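Local coordinates for Ral guanine nucleotide dissociation stimulator-like 2 (Mus musculus, PDB 4JGW), which probably acts as a guanine nucleotide exchange factor and may be an effector of Ras or Rap, here as its REM and CDC25-homology region, at residues 73-78 against 418-423; 26-31 against 47-52; 197-202 against 288-293; 283-288 against 329-334. One frame throughout, in Å; residues are numbered along the deposited sequence.

Interaction 1 (73-78 against 418-423)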
loop_
_atom_site.group_PDB
_atom_site.type_symbol
_atom_site.label_atom_id
_atom_site.label_comp_id
_atom_site.label_asym_id
_atom_site.label_seq_id
_atom_site.Cartn_x
_atom_site.Cartn_y
_atom_site.Cartn_z
ATOM N N MET A 73 13.915 3.902 -17.059
ATOM C CA MET A 73 13.405 2.629 -16.531
ATOM C C MET A 73 12.255 2.726 -15.521
ATOM O O MET A 73 11.471 1.787 -15.398
ATOM C CB MET A 73 14.529 1.702 -16.029
ATOM C CG MET A 73 15.856 2.360 -15.718
ATOM S SD MET A 73 17.171 1.155 -15.414
ATOM C CE MET A 73 17.953 1.033 -17.020
ATOM N N MET A 74 12.138 3.853 -14.821
ATOM C CA MET A 74 11.035 4.034 -13.878
ATOM C C MET A 74 9.712 4.399 -14.562
ATOM O O MET A 74 8.641 4.174 -13.999
ATOM C CB MET A 74 11.378 5.061 -12.789
ATOM C CG MET A 74 10.378 5.060 -11.623
ATOM S SD MET A 74 10.647 6.302 -10.347
ATOM C CE MET A 74 12.141 5.684 -9.568
ATOM N N PHE A 75 9.790 4.945 -15.776
ATOM C CA PHE A 75 8.617 5.528 -16.431
ATOM C C PHE A 75 7.428 4.581 -16.585
ATOM O O PHE A 75 6.321 4.903 -16.153
ATOM C CB PHE A 75 8.968 6.135 -17.792
ATOM C CG PHE A 75 7.796 6.781 -18.471
ATOM C CD1 PHE A 75 7.412 8.074 -18.134
ATOM C CD2 PHE A 75 7.057 6.087 -19.422
ATOM C CE1 PHE A 75 6.319 8.670 -18.744
ATOM C CE2 PHE A 75 5.960 6.678 -20.040
ATOM C CZ PHE A 75 5.592 7.971 -19.701
ATOM N N THR A 76 7.665 3.434 -17.217
ATOM C CA THR A 76 6.613 2.466 -17.517
ATOM C C THR A 76 5.888 1.948 -16.262
ATOM O O THR A 76 4.662 2.038 -16.193
ATOM C CB THR A 76 7.151 1.297 -18.389
ATOM O OG1 THR A 76 7.776 1.831 -19.563
ATOM C CG2 THR A 76 6.033 0.343 -18.798
ATOM N N PRO A 77 6.631 1.415 -15.268
ATOM C CA PRO A 77 5.928 0.932 -14.075
ATOM C C PRO A 77 5.265 2.048 -13.262
ATOM O O PRO A 77 4.191 1.836 -12.701
ATOM C CB PRO A 77 7.036 0.249 -13.262
ATOM C CG PRO A 77 8.303 0.870 -13.743
ATOM C CD PRO A 77 8.079 1.139 -15.196
ATOM N N ALA A 78 5.898 3.221 -13.212
ATOM C CA ALA A 78 5.340 4.378 -12.511
ATOM C C ALA A 78 4.031 4.854 -13.132
ATOM O O ALA A 78 3.066 5.110 -12.414
ATOM C CB ALA A 78 6.352 5.521 -12.450
ATOM N N LYS A 418 6.054 14.078 -9.774
ATOM C CA LYS A 418 5.148 13.697 -8.690
ATOM C C LYS A 418 4.874 12.192 -8.704
ATOM O O LYS A 418 4.886 11.544 -7.655
ATOM C CB LYS A 418 3.830 14.479 -8.797
ATOM C CG LYS A 418 2.802 14.129 -7.726
ATOM C CD LYS A 418 1.621 15.086 -7.735
ATOM C CE LYS A 418 0.674 14.772 -6.583
ATOM N NZ LYS A 418 -0.312 15.859 -6.338
ATOM N N ARG A 419 4.644 11.650 -9.898
ATOM C CA ARG A 419 4.289 10.238 -10.067
ATOM C C ARG A 419 5.460 9.295 -9.785
ATOM O O ARG A 419 5.255 8.166 -9.332
ATOM C CB ARG A 419 3.712 9.982 -11.466
ATOM C CG ARG A 419 2.545 10.893 -11.852
ATOM C CD ARG A 419 1.427 10.859 -10.816
ATOM N NE ARG A 419 0.508 11.986 -10.956
ATOM C CZ ARG A 419 -0.417 12.323 -10.059
ATOM N NH1 ARG A 419 -0.554 11.627 -8.937
ATOM N NH2 ARG A 419 -1.205 13.364 -10.281
ATOM N N ARG A 420 6.678 9.765 -10.057
ATOM C CA ARG A 420 7.893 9.007 -9.751
ATOM C C ARG A 420 8.085 8.886 -8.247
ATOM O O ARG A 420 8.433 7.815 -7.741
ATOM C CB ARG A 420 9.121 9.676 -10.372
ATOM C CG ARG A 420 9.238 9.495 -11.867
ATOM C CD ARG A 420 10.504 10.139 -12.413
ATOM N NE ARG A 420 10.388 10.318 -13.856
ATOM C CZ ARG A 420 10.771 9.428 -14.764
ATOM N NH1 ARG A 420 11.334 8.281 -14.393
ATOM N NH2 ARG A 420 10.596 9.694 -16.051
ATOM N N LYS A 421 7.863 9.997 -7.546
ATOM C CA LYS A 421 7.969 10.056 -6.091
ATOM C C LYS A 421 6.889 9.197 -5.439
ATOM O O LYS A 421 7.115 8.593 -4.388
ATOM C CB LYS A 421 7.862 11.503 -5.602
ATOM C CG LYS A 421 8.977 12.417 -6.092
ATOM C CD LYS A 421 8.797 13.834 -5.572
ATOM C CE LYS A 421 9.751 14.800 -6.265
ATOM N NZ LYS A 421 9.743 16.140 -5.616
ATOM N N GLU A 422 5.723 9.143 -6.075
ATOM C CA GLU A 422 4.643 8.267 -5.638
ATOM C C GLU A 422 5.009 6.795 -5.838
ATOM O O GLU A 422 4.837 5.985 -4.926
ATOM C CB GLU A 422 3.336 8.618 -6.352
ATOM C CG GLU A 422 2.650 9.848 -5.764
ATOM C CD GLU A 422 1.409 10.273 -6.521
ATOM O OE1 GLU A 422 1.298 9.970 -7.725
ATOM O OE2 GLU A 422 0.539 10.921 -5.906
ATOM N N PHE A 423 5.532 6.465 -7.018
ATOM C CA PHE A 423 5.972 5.099 -7.309
ATOM C C PHE A 423 7.058 4.615 -6.344
ATOM O O PHE A 423 7.040 3.462 -5.930
ATOM C CB PHE A 423 6.433 4.950 -8.766
ATOM C CG PHE A 423 6.908 3.558 -9.115
ATOM C CD1 PHE A 423 5.997 2.514 -9.271
ATOM C CD2 PHE A 423 8.264 3.292 -9.277
ATOM C CE1 PHE A 423 6.432 1.230 -9.584
ATOM C CE2 PHE A 423 8.713 2.011 -9.597
ATOM C CZ PHE A 423 7.797 0.977 -9.749
#

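Interaction 2 (26-31 against 47-52)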
loop_
_atom_site.group_PDB
_atom_site.type_symbol
_atom_site.label_atom_id
_atom_site.label_comp_id
_atom_site.label_asym_id
_atom_site.label_seq_id
_atom_site.Cartn_x
_atom_site.Cartn_y
_atom_site.Cartn_z
ATOM N N PHE A 26 11.947 16.556 -21.494
ATOM C CA PHE A 26 12.844 15.475 -21.103
ATOM C C PHE A 26 14.109 16.024 -20.454
ATOM O O PHE A 26 14.516 17.155 -20.723
ATOM C CB PHE A 26 13.223 14.629 -22.326
ATOM C CG PHE A 26 12.066 13.896 -22.948
ATOM C CD1 PHE A 26 11.274 14.507 -23.913
ATOM C CD2 PHE A 26 11.777 12.587 -22.578
ATOM C CE1 PHE A 26 10.205 13.830 -24.491
ATOM C CE2 PHE A 26 10.711 11.902 -23.150
ATOM C CZ PHE A 26 9.924 12.523 -24.109
ATOM N N THR A 27 14.720 15.214 -19.591
ATOM C CA THR A 27 16.036 15.517 -19.043
ATOM C C THR A 27 17.024 14.435 -19.469
ATOM O O THR A 27 16.846 13.254 -19.156
ATOM C CB THR A 27 16.008 15.646 -17.502
ATOM O OG1 THR A 27 15.126 16.709 -17.128
ATOM C CG2 THR A 27 17.396 15.951 -16.954
ATOM N N VAL A 28 18.051 14.849 -20.203
ATOM C CA VAL A 28 19.121 13.943 -20.603
ATOM C C VAL A 28 20.276 14.056 -19.614
ATOM O O VAL A 28 20.700 15.160 -19.260
ATOM C CB VAL A 28 19.619 14.214 -22.048
ATOM C CG1 VAL A 28 20.592 13.127 -22.496
ATOM C CG2 VAL A 28 18.449 14.294 -23.015
ATOM N N THR A 29 20.760 12.905 -19.160
ATOM C CA THR A 29 21.922 12.834 -18.287
ATOM C C THR A 29 22.966 11.944 -18.948
ATOM O O THR A 29 22.647 10.854 -19.418
ATOM C CB THR A 29 21.550 12.270 -16.898
ATOM O OG1 THR A 29 20.436 12.998 -16.368
ATOM C CG2 THR A 29 22.723 12.377 -15.930
ATOM N N SER A 30 24.206 12.421 -18.995
ATOM C CA SER A 30 25.303 11.653 -19.569
ATOM C C SER A 30 26.459 11.569 -18.580
ATOM O O SER A 30 27.076 12.581 -18.240
ATOM C CB SER A 30 25.764 12.271 -20.892
ATOM O OG SER A 30 26.553 11.358 -21.632
ATOM N N ARG A 31 26.736 10.353 -18.116
ATOM C CA ARG A 31 27.766 10.121 -17.109
ATOM C C ARG A 31 28.938 9.345 -17.704
ATOM O O ARG A 31 28.779 8.205 -18.151
ATOM C CB ARG A 31 27.186 9.371 -15.903
ATOM C CG ARG A 31 25.912 9.985 -15.324
ATOM C CD ARG A 31 25.187 9.003 -14.407
ATOM N NE ARG A 31 23.736 9.204 -14.426
ATOM C CZ ARG A 31 22.912 8.680 -15.331
ATOM N NH1 ARG A 31 23.382 7.911 -16.309
ATOM N NH2 ARG A 31 21.607 8.923 -15.263
ATOM N N SER A 47 23.955 6.845 -20.235
ATOM C CA SER A 47 22.976 7.920 -20.355
ATOM C C SER A 47 21.562 7.518 -19.945
ATOM O O SER A 47 21.229 6.333 -19.877
ATOM C CB SER A 47 22.977 8.497 -21.778
ATOM O OG SER A 47 22.453 7.573 -22.711
ATOM N N SER A 48 20.750 8.530 -19.652
ATOM C CA SER A 48 19.318 8.361 -19.449
ATOM C C SER A 48 18.595 9.577 -20.011
ATOM O O SER A 48 19.063 10.707 -19.859
ATOM C CB SER A 48 18.985 8.189 -17.965
ATOM O OG SER A 48 19.301 9.358 -17.229
ATOM N N ARG A 49 17.469 9.333 -20.676
ATOM C CA ARG A 49 16.597 10.400 -21.146
ATOM C C ARG A 49 15.206 10.181 -20.549
ATOM O O ARG A 49 14.427 9.361 -21.042
ATOM C CB ARG A 49 16.562 10.449 -22.681
ATOM C CG ARG A 49 15.721 11.587 -23.247
ATOM C CD ARG A 49 15.748 11.636 -24.772
ATOM N NE ARG A 49 14.924 12.736 -25.265
ATOM C CZ ARG A 49 14.979 13.247 -26.492
ATOM N NH1 ARG A 49 15.831 12.767 -27.395
ATOM N NH2 ARG A 49 14.180 14.257 -26.818
ATOM N N ARG A 50 14.910 10.915 -19.481
ATOM C CA ARG A 50 13.701 10.675 -18.697
ATOM C C ARG A 50 12.661 11.778 -18.853
ATOM O O ARG A 50 12.980 12.966 -18.725
ATOM C CB ARG A 50 14.045 10.487 -17.217
ATOM C CG ARG A 50 15.082 9.408 -16.949
ATOM C CD ARG A 50 15.105 9.021 -15.487
ATOM N NE ARG A 50 16.154 8.046 -15.202
ATOM C CZ ARG A 50 17.359 8.352 -14.730
ATOM N NH1 ARG A 50 17.687 9.617 -14.481
ATOM N NH2 ARG A 50 18.241 7.387 -14.505
ATOM N N LEU A 51 11.421 11.374 -19.127
ATOM C CA LEU A 51 10.307 12.314 -19.238
ATOM C C LEU A 51 10.026 12.965 -17.886
ATOM O O LEU A 51 9.882 12.277 -16.874
ATOM C CB LEU A 51 9.052 11.626 -19.797
ATOM C CG LEU A 51 7.873 12.519 -20.220
ATOM C CD1 LEU A 51 7.048 11.879 -21.331
ATOM C CD2 LEU A 51 6.983 12.896 -19.041
ATOM N N ARG A 52 9.956 14.293 -17.888
ATOM C CA ARG A 52 9.716 15.078 -16.678
ATOM C C ARG A 52 8.265 15.542 -16.587
ATOM O O ARG A 52 7.654 15.497 -15.519
ATOM C CB ARG A 52 10.650 16.289 -16.640
ATOM C CG ARG A 52 12.082 15.965 -16.252
ATOM C CD ARG A 52 12.251 15.954 -14.743
ATOM N NE ARG A 52 13.623 16.250 -14.344
ATOM C CZ ARG A 52 14.124 17.476 -14.230
ATOM N NH1 ARG A 52 13.369 18.539 -14.484
ATOM N NH2 ARG A 52 15.388 17.641 -13.864
HETATM O O HOH W 1 18.081 11.814 -17.305
#

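Interaction 3 (197-202 against 288-293)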
loop_
_atom_site.group_PDB
_atom_site.type_symbol
_atom_site.label_atom_id
_atom_site.label_comp_id
_atom_site.label_asym_id
_atom_site.label_seq_id
_atom_site.Cartn_x
_atom_site.Cartn_y
_atom_site.Cartn_z
ATOM N N ASP A 197 -12.175 -12.621 27.280
ATOM C CA ASP A 197 -11.688 -13.968 26.963
ATOM C C ASP A 197 -10.338 -13.981 26.245
ATOM O O ASP A 197 -9.813 -15.048 25.925
ATOM C CB ASP A 197 -12.722 -14.754 26.147
ATOM C CG ASP A 197 -13.739 -15.477 27.017
ATOM O OD1 ASP A 197 -13.556 -15.541 28.253
ATOM O OD2 ASP A 197 -14.726 -15.993 26.453
ATOM N N VAL A 198 -9.785 -12.795 25.994
ATOM C CA VAL A 198 -8.417 -12.663 25.486
ATOM C C VAL A 198 -7.437 -13.397 26.414
ATOM O O VAL A 198 -6.401 -13.896 25.968
ATOM C CB VAL A 198 -8.011 -11.168 25.293
ATOM C CG1 VAL A 198 -8.004 -10.411 26.620
ATOM C CG2 VAL A 198 -6.661 -11.047 24.592
ATOM N N LEU A 199 -7.803 -13.477 27.694
ATOM C CA LEU A 199 -7.013 -14.151 28.728
ATOM C C LEU A 199 -6.956 -15.668 28.549
ATOM O O LEU A 199 -6.016 -16.313 29.009
ATOM C CB LEU A 199 -7.576 -13.824 30.118
ATOM C CG LEU A 199 -7.534 -12.378 30.627
ATOM C CD1 LEU A 199 -8.373 -12.235 31.886
ATOM C CD2 LEU A 199 -6.103 -11.901 30.879
ATOM N N VAL A 200 -7.965 -16.223 27.882
ATOM C CA VAL A 200 -8.116 -17.672 27.695
ATOM C C VAL A 200 -7.127 -18.266 26.678
ATOM O O VAL A 200 -6.812 -19.459 26.732
ATOM C CB VAL A 200 -9.590 -18.027 27.326
ATOM C CG1 VAL A 200 -9.716 -19.435 26.755
ATOM C CG2 VAL A 200 -10.494 -17.867 28.545
ATOM N N PHE A 201 -6.639 -17.431 25.764
ATOM C CA PHE A 201 -5.685 -17.874 24.746
ATOM C C PHE A 201 -4.269 -17.420 25.079
ATOM O O PHE A 201 -4.079 -16.439 25.793
ATOM C CB PHE A 201 -6.084 -17.351 23.365
ATOM C CG PHE A 201 -7.514 -17.629 22.994
ATOM C CD1 PHE A 201 -8.459 -16.607 23.018
ATOM C CD2 PHE A 201 -7.916 -18.907 22.617
ATOM C CE1 PHE A 201 -9.784 -16.853 22.675
ATOM C CE2 PHE A 201 -9.237 -19.167 22.268
ATOM C CZ PHE A 201 -10.176 -18.138 22.299
ATOM N N LEU A 202 -3.278 -18.140 24.563
ATOM C CA LEU A 202 -1.882 -17.751 24.731
ATOM C C LEU A 202 -1.559 -16.536 23.861
ATOM O O LEU A 202 -2.080 -16.404 22.751
ATOM C CB LEU A 202 -0.950 -18.929 24.421
ATOM C CG LEU A 202 -0.891 -20.047 25.472
ATOM C CD1 LEU A 202 -0.369 -21.346 24.872
ATOM C CD2 LEU A 202 -0.052 -19.641 26.682
ATOM N N ALA A 288 -5.808 -4.955 35.437
ATOM C CA ALA A 288 -4.374 -4.896 35.153
ATOM C C ALA A 288 -3.898 -6.142 34.410
ATOM O O ALA A 288 -3.010 -6.059 33.562
ATOM C CB ALA A 288 -3.584 -4.711 36.433
ATOM N N ARG A 289 -4.496 -7.287 34.732
ATOM C CA ARG A 289 -4.172 -8.552 34.069
ATOM C C ARG A 289 -4.535 -8.518 32.585
ATOM O O ARG A 289 -3.840 -9.107 31.756
ATOM C CB ARG A 289 -4.861 -9.728 34.776
ATOM C CG ARG A 289 -4.423 -9.923 36.230
ATOM C CD ARG A 289 -2.936 -10.260 36.329
ATOM N NE ARG A 289 -2.293 -9.623 37.480
ATOM C CZ ARG A 289 -1.002 -9.755 37.794
ATOM N NH1 ARG A 289 -0.197 -10.501 37.047
ATOM N NH2 ARG A 289 -0.513 -9.138 38.862
ATOM N N LEU A 290 -5.622 -7.816 32.265
ATOM C CA LEU A 290 -6.028 -7.587 30.882
ATOM C C LEU A 290 -5.069 -6.632 30.171
ATOM O O LEU A 290 -4.708 -6.863 29.017
ATOM C CB LEU A 290 -7.466 -7.068 30.822
ATOM C CG LEU A 290 -8.562 -8.101 31.115
ATOM C CD1 LEU A 290 -9.801 -7.433 31.687
ATOM C CD2 LEU A 290 -8.911 -8.913 29.876
ATOM N N LEU A 291 -4.656 -5.573 30.865
ATOM C CA LEU A 291 -3.652 -4.643 30.339
ATOM C C LEU A 291 -2.339 -5.369 30.049
ATOM O O LEU A 291 -1.778 -5.234 28.961
ATOM C CB LEU A 291 -3.406 -3.485 31.312
ATOM C CG LEU A 291 -4.491 -2.423 31.515
ATOM C CD1 LEU A 291 -4.167 -1.571 32.735
ATOM C CD2 LEU A 291 -4.663 -1.545 30.283
ATOM N N GLU A 292 -1.873 -6.146 31.029
ATOM C CA GLU A 292 -0.662 -6.960 30.903
ATOM C C GLU A 292 -0.761 -7.947 29.740
ATOM O O GLU A 292 0.212 -8.161 29.016
ATOM C CB GLU A 292 -0.385 -7.714 32.210
ATOM C CG GLU A 292 0.126 -6.832 33.355
ATOM C CD GLU A 292 -0.132 -7.423 34.740
ATOM O OE1 GLU A 292 -0.491 -8.618 34.842
ATOM O OE2 GLU A 292 0.028 -6.684 35.736
ATOM N N LYS A 293 -1.944 -8.535 29.565
ATOM C CA LYS A 293 -2.192 -9.485 28.484
ATOM C C LYS A 293 -2.039 -8.848 27.102
ATOM O O LYS A 293 -1.359 -9.400 26.233
ATOM C CB LYS A 293 -3.581 -10.116 28.626
ATOM C CG LYS A 293 -3.875 -11.230 27.625
ATOM C CD LYS A 293 -2.980 -12.436 27.866
ATOM C CE LYS A 293 -3.301 -13.555 26.907
ATOM N NZ LYS A 293 -2.923 -14.873 27.482
#

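Interaction 4 (283-288 against 329-334)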
loop_
_atom_site.group_PDB
_atom_site.type_symbol
_atom_site.label_atom_id
_atom_site.label_comp_id
_atom_site.label_asym_id
_atom_site.label_seq_id
_atom_site.Cartn_x
_atom_site.Cartn_y
_atom_site.Cartn_z
ATOM N N ARG A 283 -12.181 -5.387 39.231
ATOM C CA ARG A 283 -11.344 -4.685 40.196
ATOM C C ARG A 283 -10.033 -4.281 39.516
ATOM O O ARG A 283 -9.625 -4.927 38.550
ATOM C CB ARG A 283 -11.067 -5.571 41.414
ATOM C CG ARG A 283 -12.235 -5.673 42.388
ATOM C CD ARG A 283 -11.910 -6.563 43.580
ATOM N NE ARG A 283 -12.093 -7.984 43.280
ATOM C CZ ARG A 283 -11.107 -8.840 43.008
ATOM N NH1 ARG A 283 -9.840 -8.439 42.994
ATOM N NH2 ARG A 283 -11.393 -10.108 42.749
ATOM N N PRO A 284 -9.376 -3.210 40.009
ATOM C CA PRO A 284 -8.106 -2.758 39.421
ATOM C C PRO A 284 -7.037 -3.852 39.200
ATOM O O PRO A 284 -6.382 -3.839 38.156
ATOM C CB PRO A 284 -7.617 -1.692 40.410
ATOM C CG PRO A 284 -8.871 -1.144 41.010
ATOM C CD PRO A 284 -9.861 -2.278 41.050
ATOM N N PRO A 285 -6.856 -4.789 40.163
ATOM C CA PRO A 285 -5.925 -5.891 39.898
ATOM C C PRO A 285 -6.357 -6.804 38.746
ATOM O O PRO A 285 -5.507 -7.270 37.985
ATOM C CB PRO A 285 -5.925 -6.671 41.218
ATOM C CG PRO A 285 -6.268 -5.657 42.239
ATOM C CD PRO A 285 -7.283 -4.786 41.575
ATOM N N GLN A 286 -7.661 -7.047 38.627
ATOM C CA GLN A 286 -8.209 -7.888 37.557
ATOM C C GLN A 286 -8.048 -7.223 36.191
ATOM O O GLN A 286 -7.721 -7.886 35.205
ATOM C CB GLN A 286 -9.687 -8.194 37.809
ATOM C CG GLN A 286 -9.968 -8.994 39.073
ATOM C CD GLN A 286 -11.443 -9.301 39.248
ATOM O OE1 GLN A 286 -12.261 -8.400 39.444
ATOM N NE2 GLN A 286 -11.792 -10.580 39.176
ATOM N N ARG A 287 -8.284 -5.912 36.152
ATOM C CA ARG A 287 -8.179 -5.124 34.929
ATOM C C ARG A 287 -6.727 -5.000 34.473
ATOM O O ARG A 287 -6.453 -4.945 33.273
ATOM C CB ARG A 287 -8.788 -3.733 35.135
ATOM C CG ARG A 287 -9.120 -3.001 33.837
ATOM C CD ARG A 287 -9.712 -1.609 34.069
ATOM N NE ARG A 287 -10.813 -1.603 35.035
ATOM C CZ ARG A 287 -12.076 -1.919 34.757
ATOM N NH1 ARG A 287 -12.432 -2.283 33.532
ATOM N NH2 ARG A 287 -12.988 -1.877 35.718
ATOM N N ALA A 288 -5.808 -4.955 35.437
ATOM C CA ALA A 288 -4.374 -4.896 35.153
ATOM C C ALA A 288 -3.898 -6.142 34.410
ATOM O O ALA A 288 -3.010 -6.059 33.562
ATOM C CB ALA A 288 -3.584 -4.711 36.433
ATOM N N TRP A 329 -3.698 0.724 35.849
ATOM C CA TRP A 329 -2.285 0.912 35.508
ATOM C C TRP A 329 -1.391 0.786 36.743
ATOM O O TRP A 329 -0.282 0.250 36.663
ATOM C CB TRP A 329 -2.057 2.265 34.827
ATOM C CG TRP A 329 -2.457 2.306 33.374
ATOM C CD1 TRP A 329 -3.484 3.020 32.827
ATOM C CD2 TRP A 329 -1.834 1.607 32.287
ATOM N NE1 TRP A 329 -3.540 2.812 31.471
ATOM C CE2 TRP A 329 -2.540 1.948 31.112
ATOM C CE3 TRP A 329 -0.746 0.727 32.192
ATOM C CZ2 TRP A 329 -2.197 1.438 29.855
ATOM C CZ3 TRP A 329 -0.405 0.219 30.940
ATOM C CH2 TRP A 329 -1.129 0.579 29.790
ATOM N N GLY A 330 -1.893 1.270 37.880
ATOM C CA GLY A 330 -1.190 1.176 39.158
ATOM C C GLY A 330 -0.990 -0.244 39.659
ATOM O O GLY A 330 -0.109 -0.492 40.481
ATOM N N GLU A 331 -1.809 -1.173 39.164
ATOM C CA GLU A 331 -1.702 -2.590 39.526
ATOM C C GLU A 331 -0.886 -3.403 38.512
ATOM O O GLU A 331 -0.627 -4.591 38.721
ATOM C CB GLU A 331 -3.094 -3.216 39.708
ATOM C CG GLU A 331 -3.897 -2.678 40.894
ATOM C CD GLU A 331 -3.230 -2.931 42.239
ATOM O OE1 GLU A 331 -2.602 -3.999 42.418
ATOM O OE2 GLU A 331 -3.339 -2.056 43.123
ATOM N N THR A 332 -0.486 -2.755 37.421
ATOM C CA THR A 332 0.314 -3.388 36.372
ATOM C C THR A 332 1.764 -3.568 36.831
ATOM O O THR A 332 2.369 -2.637 37.369
ATOM C CB THR A 332 0.250 -2.569 35.058
ATOM O OG1 THR A 332 -1.112 -2.476 34.620
ATOM C CG2 THR A 332 1.087 -3.212 33.954
ATOM N N THR A 333 2.303 -4.771 36.628
ATOM C CA THR A 333 3.687 -5.082 37.005
ATOM C C THR A 333 4.683 -4.191 36.265
ATOM O O THR A 333 4.450 -3.806 35.113
ATOM C CB THR A 333 4.052 -6.569 36.760
ATOM O OG1 THR A 333 3.948 -6.873 35.364
ATOM C CG2 THR A 333 3.140 -7.498 37.555
ATOM N N ARG A 334 5.787 -3.871 36.936
ATOM C CA ARG A 334 6.808 -2.968 36.400
ATOM C C ARG A 334 7.428 -3.478 35.093
ATOM O O ARG A 334 7.786 -2.683 34.220
ATOM C CB ARG A 334 7.890 -2.693 37.458
ATOM C CG ARG A 334 8.864 -1.561 37.115
ATOM C CD ARG A 334 8.167 -0.206 36.994
ATOM N NE ARG A 334 8.853 0.668 36.041
ATOM C CZ ARG A 334 8.361 1.811 35.567
ATOM N NH1 ARG A 334 7.166 2.246 35.949
ATOM N NH2 ARG A 334 9.071 2.525 34.700
#

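Interaction 1 (73-78 against 418-423)
Met-74 and Phe-423 meet where the REM part of the chain, at the start of helix 75-82, packs against helix 416-436 of the CDC25-homology domain. Phe-423 carries the contact and can be followed outward. Its CB lies 3.7 Å from Ala-78 CB, a methyl small enough to let the two backbones come close. CG is anti to the backbone N (chi1 180°) and lies, with CD1, near Ala-78 CA; Ala-78 N sits over one ring face, offset toward the rim. CD2 meets Met-74 CG at 3.6 Å; the sulfur beyond it makes a Met-aromatic contact, SD being 5.3 Å from the ring centroid in an oblique position. CZ ends 3.7 Å from Pro-77 CB, a rigid apolar partner that suits the ring's far end.

Beside this apolar patch Arg-420 reaches across with its chain extended from CG to NE, its CB 3.7 Å from Met-74 SD. Its guanidinium forms a salt bridge with Asp-72 through NH1 and a hydrogen bond to Leu-51 O through NH2, so a long charged side chain fits here. At the edge of that group, near its plane, Met-74 CB approaches Arg-420 NH1 to 3.6 Å.

Interaction 2 (26-31 against 47-52)
Phe-26 and Arg-49 meet on one face of this antiparallel strand pair, the face that also carries Val-28 and Leu-51. The Arg-49 chain is fully extended, with CG anti to the backbone N (chi1 -177°), and its guanidinium stands over the face of the Phe-26 ring with the two planes 89° apart. CZ lies 5.0 Å from the ring centroid, a cation-pi contact in which the edge of the guanidinium, rather than its flat side, faces the ring. NH2 also forms salt bridges with Glu-19 and Glu-21 of strand 11-21. Leu-51 crosses the same ring obliquely, its CB 3.8 Å from Phe-26 CE2, and Val-28 CG2 packs on the Arg-49 methylenes.

The face bearing Thr-27, Thr-29, Ser-48 and Arg-50 is polar. The Arg-52 chain bends at chi2, and one face of its guanidinium covers Thr-27 OG1, which lies 3.1 Å above the plane, over its centre, and is hydrogen-bonded to Asp-18. Arg-31 NH2 makes a weak hydrogen bond to Ser-48 OG, at 3.1 Å. That small hydroxyl also bonds a water shared with Thr-29 OG1 and Thr-27 O; the water donates to the carbonyl.

Between the faces, Thr-27 pairs with Arg-50 and Thr-29 with Ser-48, each through two backbone hydrogen bonds; Thr-29 N to Ser-48 O measures 2.9 Å. The branched threonines suit extended backbone. Strands 24-33 and 46-54 are the inner pair of a four-stranded antiparallel sheet with the order 11-21, 24-33, 46-54, 414-415.

Interaction 3 (197-202 against 288-293)
Lys-293 and Leu-199 join helix 284-303 of the CDC25-homology domain to a 3-10 turn and the loop leading into helix 203-219. The apolar part of the contact centres on Leu-290 CD2, which lies 3.7 Å from Val-198 CG1 and 3.8 Å from Leu-199 CG. The two leucine side chains cross at about a right angle; the same Leu-290 methyl meets both Val-198 and Leu-199. The other methyl of Leu-199, CD2, touches Arg-289 O and lies 3.8 Å from Lys-293 CB. Valine and leucine suit these places because their branches offer methyls to the helix; Val-198 also packs on Leu-206 and Trp-450.

The aliphatic part of Lys-293, which combines apolar packing with a polar end, slides past Val-198 in the opposite direction. Its CG is anti to the backbone N (chi1 -174°), and the chain then bends at chi2, 66°. CG passes 4.1 Å from Val-198 CG2, while CE comes near Val-198 O.

The polar part is one hydrogen bond, suited to a long flexible lysine: it reaches a backbone oxygen just before helix 203-219, next to Leu-202 at the N-cap position. Lys-293 NZ donates to Phe-201 O over 2.6 Å, lying in the carbonyl plane with a C=O...N angle of 159°.

Interaction 4 (283-288 against 329-334)
Pro-285 faces Glu-331 with their CA atoms 5.4 Å apart and Ala-288 faces Thr-332 at 5.1 Å, so the beginning of helix 284-303 lies close against the chain that leaves helix 326-330. No hydrogen bond links the two segments; the contact is van der Waals packing, mostly of Glu-331. Its CB meets Ala-288 CB at 3.6 Å, where a bare methyl leaves room for the close approach. Glu-331 CG, anti to the carbonyl carbon (chi1 -66°), lies over the peptide between the prolines, 3.7 Å from Pro-285 N and 3.9 Å from Pro-284 CB; the chain then bends at chi2. Glu-331 and Pro-285 run side by side, pointing the same way, with OE1 4.0 Å from Pro-285 CG. Prolines suit the first turn of a helix, whose nitrogens have no preceding helical carbonyl to bond, and Pro-284 directly follows Arg-283 at the N-cap position.

Thr-332 approaches from the next position, its OG1 3.8 Å from Ala-288 CB; that hydroxyl is hydrogen-bonded to Ala-328 O. Thr-332 packs further on Leu-291 and on Leu-337 of helix 334-344, placing this link of the CDC25-homology (RasGEF) domain between helices 326-330 and 334-344 against helix 284-303.

Overall arrangement
The four contacts form two pairs on opposite sides of the chain's centre. Interactions 1 and 2, with centres 14 Å apart, are linked by Arg-420, and Phe-75 CE1 packs 4.2 Å from Leu-51 CB; this ties the N-terminal sheet and REM part to helix 416-436. Interactions 3 and 4 are 12 Å apart between centres and share Ala-288 on helix 284-303, and Glu-292 OE2 probably accepts a hydrogen bond from Thr-333 N at 3.1 Å. Their segments alternate along the sequence, and both contacts are nested inside the long loop closed by interaction 1. The centres of interactions 1 and 3 are about 46 Å apart.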